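Local atomic coordinates of high affinity transport system protein p37 (Mycoplasma hyorhinis, PDB entry 3EKI), a protein that binds thiamine diphosphate outside the cell as the lipoprotein component of a high-affinity, putative thiamine pyrophosphate transport system. Residues A[215-227]-A[296-310]. Sequence-based numbering, arbitrary orientation.
Sequences YRGMIWIKGNDET and LGTLDDFHIAFSEEG. With TPP (thiamine diphosphate), chain B.
Two antiparallel neighbours of a mixed beta-sheet, strands 217-223 and 304-308, pair backbone to backbone in this periplasmic-binding-protein-type fold; one end of the pairing leads to the thiamine diphosphate pocket, where Tyr-215 and Glu-308 sit. Met-218/Ser-307 and Trp-220/Ala-305 are the hydrogen-bonded pairs; Trp-220 N reaches Ala-305 O at 2.8 Å, almost straight (175°). On the face carrying Met-218 and Trp-220, the indole NE1 gives an in-plane hydrogen bond to Ser-307 OG (3.0 Å), and that hydroxyl in turn donates to Glu-308 O. Met-218 bends at its last torsion (chi3 -70°), laying CE over one face of the indole, toward its rim, while its SD takes a weak bond from Gly-310 N. On the other face Ile-219 lies alongside Ile-304, CG2 to CG2 3.8 Å, and beside Phe-306.

Away from the ligand, Lys-222 curls through unusual chi2 and chi3 values to bring NZ among three carbonyls: Leu-299 O and Phe-302 O, both 2.8 Å from it, and Leu-296 O. These bonds tie the strand to the turn 299-302 and the 3-10 segment before it; a water also links NZ to Asp-300, whose carboxylate is salt-bridged to Lys-327. At the pocket end TPP C6 lies over one face of the Tyr-215 ring, toward its rim, and the OH donates to O1B (2.6 Å); Glu-308 is salt-bridged to Lys-258. Strand 331-337 flanks 217-223 and strand 248-250 flanks 304-308; helix 256-269 packs on Phe-306, whereas helix 170-184 meets Arg-216, Glu-309 and, through Phe-182, Trp-220.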
loop_
_atom_site.group_PDB
_atom_site.type_symbol
_atom_site.label_atom_id
_atom_site.label_comp_id
_atom_site.label_asym_id
_atom_site.label_seq_id
_atom_site.Cartn_x
_atom_site.Cartn_y
_atom_site.Cartn_z
ATOM N N TYR A 215 6.790 0.609 1.634
ATOM C CA TYR A 215 6.185 -0.701 1.814
ATOM C C TYR A 215 6.780 -1.583 0.710
ATOM O O TYR A 215 7.488 -1.128 -0.199
ATOM C CB TYR A 215 4.662 -0.719 1.812
ATOM C CG TYR A 215 4.019 -0.530 0.456
ATOM C CD1 TYR A 215 4.285 0.597 -0.321
ATOM C CD2 TYR A 215 3.143 -1.462 -0.064
ATOM C CE1 TYR A 215 3.701 0.781 -1.556
ATOM C CE2 TYR A 215 2.558 -1.309 -1.295
ATOM C CZ TYR A 215 2.834 -0.185 -2.042
ATOM O OH TYR A 215 2.254 -0.043 -3.274
ATOM N N ARG A 216 6.491 -2.866 0.813
ATOM C CA ARG A 216 6.938 -3.858 -0.151
ATOM C C ARG A 216 5.799 -4.781 -0.563
ATOM O O ARG A 216 4.743 -4.840 0.074
ATOM C CB ARG A 216 8.032 -4.755 0.441
ATOM C CG ARG A 216 9.218 -4.032 1.039
ATOM C CD ARG A 216 10.156 -5.076 1.657
ATOM N NE ARG A 216 11.125 -4.391 2.480
ATOM C CZ ARG A 216 12.312 -3.929 2.137
ATOM N NH1 ARG A 216 12.747 -4.078 0.886
ATOM N NH2 ARG A 216 13.039 -3.323 3.072
ATOM N N GLY A 217 5.993 -5.551 -1.626
ATOM C CA GLY A 217 5.200 -6.704 -1.932
ATOM C C GLY A 217 5.891 -7.959 -1.365
ATOM O O GLY A 217 6.946 -7.867 -0.742
ATOM N N MET A 218 5.214 -9.075 -1.600
ATOM C CA MET A 218 5.806 -10.347 -1.159
ATOM C C MET A 218 5.287 -11.462 -2.039
ATOM O O MET A 218 4.230 -11.350 -2.651
ATOM C CB MET A 218 5.482 -10.627 0.291
ATOM C CG MET A 218 4.031 -10.874 0.604
ATOM S SD MET A 218 3.744 -11.184 2.351
ATOM C CE MET A 218 4.493 -12.787 2.545
ATOM N N ILE A 219 6.046 -12.545 -2.099
ATOM C CA ILE A 219 5.644 -13.733 -2.822
ATOM C C ILE A 219 5.418 -14.873 -1.813
ATOM O O ILE A 219 6.354 -15.146 -1.077
ATOM C CB ILE A 219 6.695 -14.164 -3.861
ATOM C CG1 ILE A 219 6.965 -13.060 -4.892
ATOM C CG2 ILE A 219 6.312 -15.468 -4.542
ATOM C CD1 ILE A 219 8.046 -13.306 -5.899
ATOM N N TRP A 220 4.239 -15.432 -1.870
ATOM C CA TRP A 220 3.818 -16.588 -1.102
ATOM C C TRP A 220 3.924 -17.852 -1.944
ATOM O O TRP A 220 3.727 -17.819 -3.148
ATOM C CB TRP A 220 2.368 -16.473 -0.689
ATOM C CG TRP A 220 1.969 -15.369 0.208
ATOM C CD1 TRP A 220 1.528 -14.120 -0.167
ATOM C CD2 TRP A 220 1.964 -15.367 1.642
ATOM N NE1 TRP A 220 1.246 -13.362 0.940
ATOM C CE2 TRP A 220 1.506 -14.103 2.066
ATOM C CE3 TRP A 220 2.298 -16.325 2.611
ATOM C CZ2 TRP A 220 1.369 -13.751 3.402
ATOM C CZ3 TRP A 220 2.156 -15.951 3.937
ATOM C CH2 TRP A 220 1.702 -14.689 4.330
ATOM N N ILE A 221 4.171 -18.969 -1.246
ATOM C CA ILE A 221 4.066 -20.307 -1.797
ATOM C C ILE A 221 3.203 -21.164 -0.882
ATOM O O ILE A 221 3.119 -20.901 0.313
ATOM C CB ILE A 221 5.446 -20.922 -2.047
ATOM C CG1 ILE A 221 6.294 -21.095 -0.801
ATOM C CG2 ILE A 221 6.177 -20.064 -3.108
ATOM C CD1 ILE A 221 7.575 -21.888 -1.036
ATOM N N LYS A 222 2.550 -22.146 -1.523
ATOM C CA LYS A 222 1.622 -23.005 -0.779
ATOM C C LYS A 222 1.717 -24.427 -1.300
ATOM O O LYS A 222 1.811 -24.587 -2.509
ATOM C CB LYS A 222 0.194 -22.515 -0.913
ATOM C CG LYS A 222 -0.859 -23.422 -0.327
ATOM C CD LYS A 222 -2.019 -23.793 -1.169
ATOM C CE LYS A 222 -1.891 -23.861 -2.664
ATOM N NZ LYS A 222 -3.120 -24.274 -3.341
ATOM N N GLY A 223 1.670 -25.407 -0.408
ATOM C CA GLY A 223 1.514 -26.780 -0.867
ATOM C C GLY A 223 1.668 -27.748 0.292
ATOM O O GLY A 223 1.907 -27.296 1.408
ATOM N N ASN A 224 1.570 -29.031 -0.030
ATOM C CA ASN A 224 2.084 -30.036 0.899
ATOM C C ASN A 224 3.604 -30.025 0.901
ATOM O O ASN A 224 4.262 -29.282 0.156
ATOM C CB ASN A 224 1.515 -31.391 0.507
ATOM C CG ASN A 224 1.940 -31.868 -0.856
ATOM O OD1 ASN A 224 2.932 -31.462 -1.441
ATOM N ND2 ASN A 224 1.173 -32.815 -1.400
ATOM N N ASP A 225 4.196 -30.851 1.782
ATOM C CA ASP A 225 5.640 -30.825 1.917
ATOM C C ASP A 225 6.406 -31.084 0.621
ATOM O O ASP A 225 7.410 -30.420 0.340
ATOM C CB ASP A 225 6.063 -31.908 2.912
ATOM C CG ASP A 225 5.569 -31.619 4.315
ATOM O OD1 ASP A 225 5.211 -30.458 4.584
ATOM O OD2 ASP A 225 5.593 -32.578 5.118
ATOM N N GLU A 226 5.937 -32.066 -0.145
ATOM C CA GLU A 226 6.629 -32.419 -1.393
ATOM C C GLU A 226 6.534 -31.262 -2.385
ATOM O O GLU A 226 7.530 -30.935 -3.017
ATOM C CB GLU A 226 6.050 -33.712 -1.933
ATOM C CG GLU A 226 5.945 -33.939 -3.409
ATOM C CD GLU A 226 5.838 -35.429 -3.723
ATOM O OE1 GLU A 226 4.700 -35.906 -3.904
ATOM O OE2 GLU A 226 6.893 -36.101 -3.780
ATOM N N THR A 227 5.353 -30.664 -2.489
ATOM C CA THR A 227 5.153 -29.534 -3.430
ATOM C C THR A 227 5.968 -28.334 -3.019
ATOM O O THR A 227 6.615 -27.639 -3.818
ATOM C CB THR A 227 3.657 -29.207 -3.511
ATOM O OG1 THR A 227 2.976 -30.324 -4.120
ATOM C CG2 THR A 227 3.409 -27.993 -4.400
ATOM N N LEU A 296 -5.352 -18.182 -1.882
ATOM C CA LEU A 296 -4.478 -19.213 -2.471
ATOM C C LEU A 296 -4.799 -20.628 -1.997
ATOM O O LEU A 296 -4.690 -21.558 -2.800
ATOM C CB LEU A 296 -3.025 -18.887 -2.140
ATOM C CG LEU A 296 -1.961 -19.812 -2.752
ATOM C CD1 LEU A 296 -2.082 -19.829 -4.261
ATOM C CD2 LEU A 296 -0.594 -19.340 -2.302
ATOM N N GLY A 297 -5.155 -20.747 -0.722
ATOM C CA GLY A 297 -5.416 -22.053 -0.144
ATOM C C GLY A 297 -6.605 -22.772 -0.722
ATOM O O GLY A 297 -6.734 -23.994 -0.522
ATOM N N THR A 298 -7.488 -22.072 -1.432
ATOM C CA THR A 298 -8.696 -22.647 -1.987
ATOM C C THR A 298 -8.508 -23.157 -3.400
ATOM O O THR A 298 -9.421 -23.755 -3.963
ATOM C CB THR A 298 -9.872 -21.634 -1.990
ATOM O OG1 THR A 298 -9.648 -20.573 -2.930
ATOM C CG2 THR A 298 -9.979 -21.014 -0.611
ATOM N N LEU A 299 -7.338 -22.914 -3.991
ATOM C CA LEU A 299 -7.174 -23.216 -5.404
ATOM C C LEU A 299 -6.138 -24.300 -5.634
ATOM O O LEU A 299 -4.942 -24.045 -5.434
ATOM C CB LEU A 299 -6.736 -21.934 -6.124
ATOM C CG LEU A 299 -7.733 -20.779 -5.930
ATOM C CD1 LEU A 299 -7.103 -19.471 -6.367
ATOM C CD2 LEU A 299 -9.022 -21.068 -6.675
ATOM N N ASP A 300 -6.572 -25.488 -6.046
ATOM C CA ASP A 300 -5.605 -26.590 -6.065
ATOM C C ASP A 300 -4.581 -26.472 -7.173
ATOM O O ASP A 300 -3.520 -27.113 -7.085
ATOM C CB ASP A 300 -6.397 -27.901 -6.120
ATOM C CG ASP A 300 -7.143 -28.097 -4.809
ATOM O OD1 ASP A 300 -6.847 -27.411 -3.804
ATOM O OD2 ASP A 300 -8.051 -28.954 -4.772
ATOM N N ASP A 301 -4.850 -25.671 -8.209
ATOM C CA ASP A 301 -3.937 -25.586 -9.344
ATOM C C ASP A 301 -3.014 -24.365 -9.302
ATOM O O ASP A 301 -2.288 -24.078 -10.255
ATOM C CB ASP A 301 -4.750 -25.541 -10.634
ATOM C CG ASP A 301 -5.590 -26.752 -10.956
ATOM O OD1 ASP A 301 -5.293 -27.865 -10.492
ATOM O OD2 ASP A 301 -6.570 -26.584 -11.717
ATOM N N PHE A 302 -3.026 -23.637 -8.195
ATOM C CA PHE A 302 -2.206 -22.476 -7.944
ATOM C C PHE A 302 -1.428 -22.634 -6.631
ATOM O O PHE A 302 -2.021 -23.016 -5.611
ATOM C CB PHE A 302 -3.060 -21.189 -7.937
ATOM C CG PHE A 302 -3.531 -20.972 -9.386
ATOM C CD1 PHE A 302 -2.775 -20.216 -10.245
ATOM C CD2 PHE A 302 -4.690 -21.576 -9.818
ATOM C CE1 PHE A 302 -3.169 -20.076 -11.559
ATOM C CE2 PHE A 302 -5.102 -21.458 -11.131
ATOM C CZ PHE A 302 -4.296 -20.732 -11.980
ATOM N N HIS A 303 -0.135 -22.316 -6.674
ATOM C CA HIS A 303 0.730 -22.468 -5.505
ATOM C C HIS A 303 1.633 -21.288 -5.203
ATOM O O HIS A 303 2.406 -21.343 -4.246
ATOM C CB HIS A 303 1.633 -23.712 -5.670
ATOM C CG HIS A 303 0.824 -24.957 -5.888
ATOM N ND1 HIS A 303 0.369 -25.336 -7.123
ATOM C CD2 HIS A 303 0.382 -25.904 -5.022
ATOM C CE1 HIS A 303 -0.321 -26.477 -7.022
ATOM N NE2 HIS A 303 -0.328 -26.839 -5.751
ATOM N N ILE A 304 1.536 -20.209 -5.991
ATOM C CA ILE A 304 2.314 -19.000 -5.773
ATOM C C ILE A 304 1.361 -17.812 -5.753
ATOM O O ILE A 304 0.405 -17.856 -6.534
ATOM C CB ILE A 304 3.384 -18.878 -6.863
ATOM C CG1 ILE A 304 4.341 -20.089 -6.866
ATOM C CG2 ILE A 304 4.147 -17.573 -6.773
ATOM C CD1 ILE A 304 4.944 -20.325 -8.232
ATOM N N ALA A 305 1.583 -16.832 -4.893
ATOM C CA ALA A 305 0.721 -15.656 -4.914
ATOM C C ALA A 305 1.476 -14.389 -4.542
ATOM O O ALA A 305 2.416 -14.401 -3.744
ATOM C CB ALA A 305 -0.473 -15.801 -3.986
ATOM N N PHE A 306 1.042 -13.279 -5.158
ATOM C CA PHE A 306 1.594 -11.976 -4.830
ATOM C C PHE A 306 0.683 -11.229 -3.858
ATOM O O PHE A 306 -0.532 -11.332 -4.020
ATOM C CB PHE A 306 1.730 -11.141 -6.094
ATOM C CG PHE A 306 2.569 -11.708 -7.215
ATOM C CD1 PHE A 306 3.480 -12.734 -6.969
ATOM C CD2 PHE A 306 2.455 -11.186 -8.495
ATOM C CE1 PHE A 306 4.242 -13.224 -8.020
ATOM C CE2 PHE A 306 3.196 -11.700 -9.527
ATOM C CZ PHE A 306 4.115 -12.704 -9.282
ATOM N N SER A 307 1.296 -10.503 -2.923
ATOM C CA SER A 307 0.493 -9.607 -2.091
ATOM C C SER A 307 1.354 -8.502 -1.533
ATOM O O SER A 307 2.582 -8.486 -1.638
ATOM C CB SER A 307 -0.164 -10.358 -0.935
ATOM O OG SER A 307 0.791 -10.573 0.086
ATOM N N GLU A 308 0.667 -7.537 -0.897
ATOM C CA GLU A 308 1.377 -6.593 -0.065
ATOM C C GLU A 308 2.118 -7.336 1.039
ATOM O O GLU A 308 1.563 -8.281 1.598
ATOM C CB GLU A 308 0.371 -5.628 0.587
ATOM C CG GLU A 308 -0.621 -4.961 -0.336
ATOM C CD GLU A 308 -1.912 -5.718 -0.510
ATOM O OE1 GLU A 308 -2.934 -5.041 -0.811
ATOM O OE2 GLU A 308 -1.932 -6.964 -0.354
ATOM N N GLU A 309 3.319 -6.899 1.343
ATOM C CA GLU A 309 4.022 -7.432 2.507
ATOM C C GLU A 309 3.122 -7.309 3.730
ATOM O O GLU A 309 2.577 -6.258 4.049
ATOM C CB GLU A 309 5.344 -6.727 2.724
ATOM C CG GLU A 309 6.062 -7.226 3.971
ATOM C CD GLU A 309 7.321 -6.467 4.301
ATOM O OE1 GLU A 309 7.264 -5.235 4.547
ATOM O OE2 GLU A 309 8.380 -7.129 4.335
ATOM N N GLY A 310 2.968 -8.409 4.459
ATOM C CA GLY A 310 2.251 -8.399 5.716
ATOM C C GLY A 310 0.774 -8.094 5.645
ATOM O O GLY A 310 0.237 -7.622 6.656
HETATM N "N1'" TPP B . -2.874 -0.960 6.823
HETATM C "C2'" TPP B . -4.208 -0.842 7.032
HETATM C CM2 TPP B . -4.711 -0.605 8.460
HETATM N "N3'" TPP B . -5.074 -0.919 6.005
HETATM C "C4'" TPP B . -4.594 -1.019 4.737
HETATM N "N4'" TPP B . -5.467 -1.006 3.727
HETATM C "C5'" TPP B . -3.223 -1.201 4.503
HETATM C "C6'" TPP B . -2.379 -1.170 5.606
HETATM C "C7'" TPP B . -2.584 -1.417 3.123
HETATM N N3 TPP B . -2.193 -0.197 2.394
HETATM C C2 TPP B . -2.808 0.981 2.491
HETATM S S1 TPP B . -1.990 2.147 1.477
HETATM C C5 TPP B . -0.836 0.958 0.923
HETATM C C4 TPP B . -1.202 -0.263 1.455
HETATM C CM4 TPP B . -0.283 -1.500 1.359
HETATM C C6 TPP B . 0.247 1.228 -0.128
HETATM C C7 TPP B . -0.368 1.290 -1.529
HETATM O O7 TPP B . -0.917 -0.004 -1.857
HETATM P PA TPP B . -2.060 -0.263 -2.932
HETATM O O1A TPP B . -2.572 -1.642 -2.746
HETATM O O2A TPP B . -3.104 0.815 -2.856
HETATM O O3A TPP B . -1.427 -0.043 -4.360
HETATM P PB TPP B . -0.663 -1.142 -5.247
HETATM O O1B TPP B . 0.573 -1.604 -4.537
HETATM O O2B TPP B . -0.324 -0.365 -6.581
HETATM O O3B TPP B . -1.664 -2.312 -5.634
HETATM O O HOH W 1 5.577 -3.256 3.719
HETATM O O HOH W 2 -4.792 -26.118 -2.234
#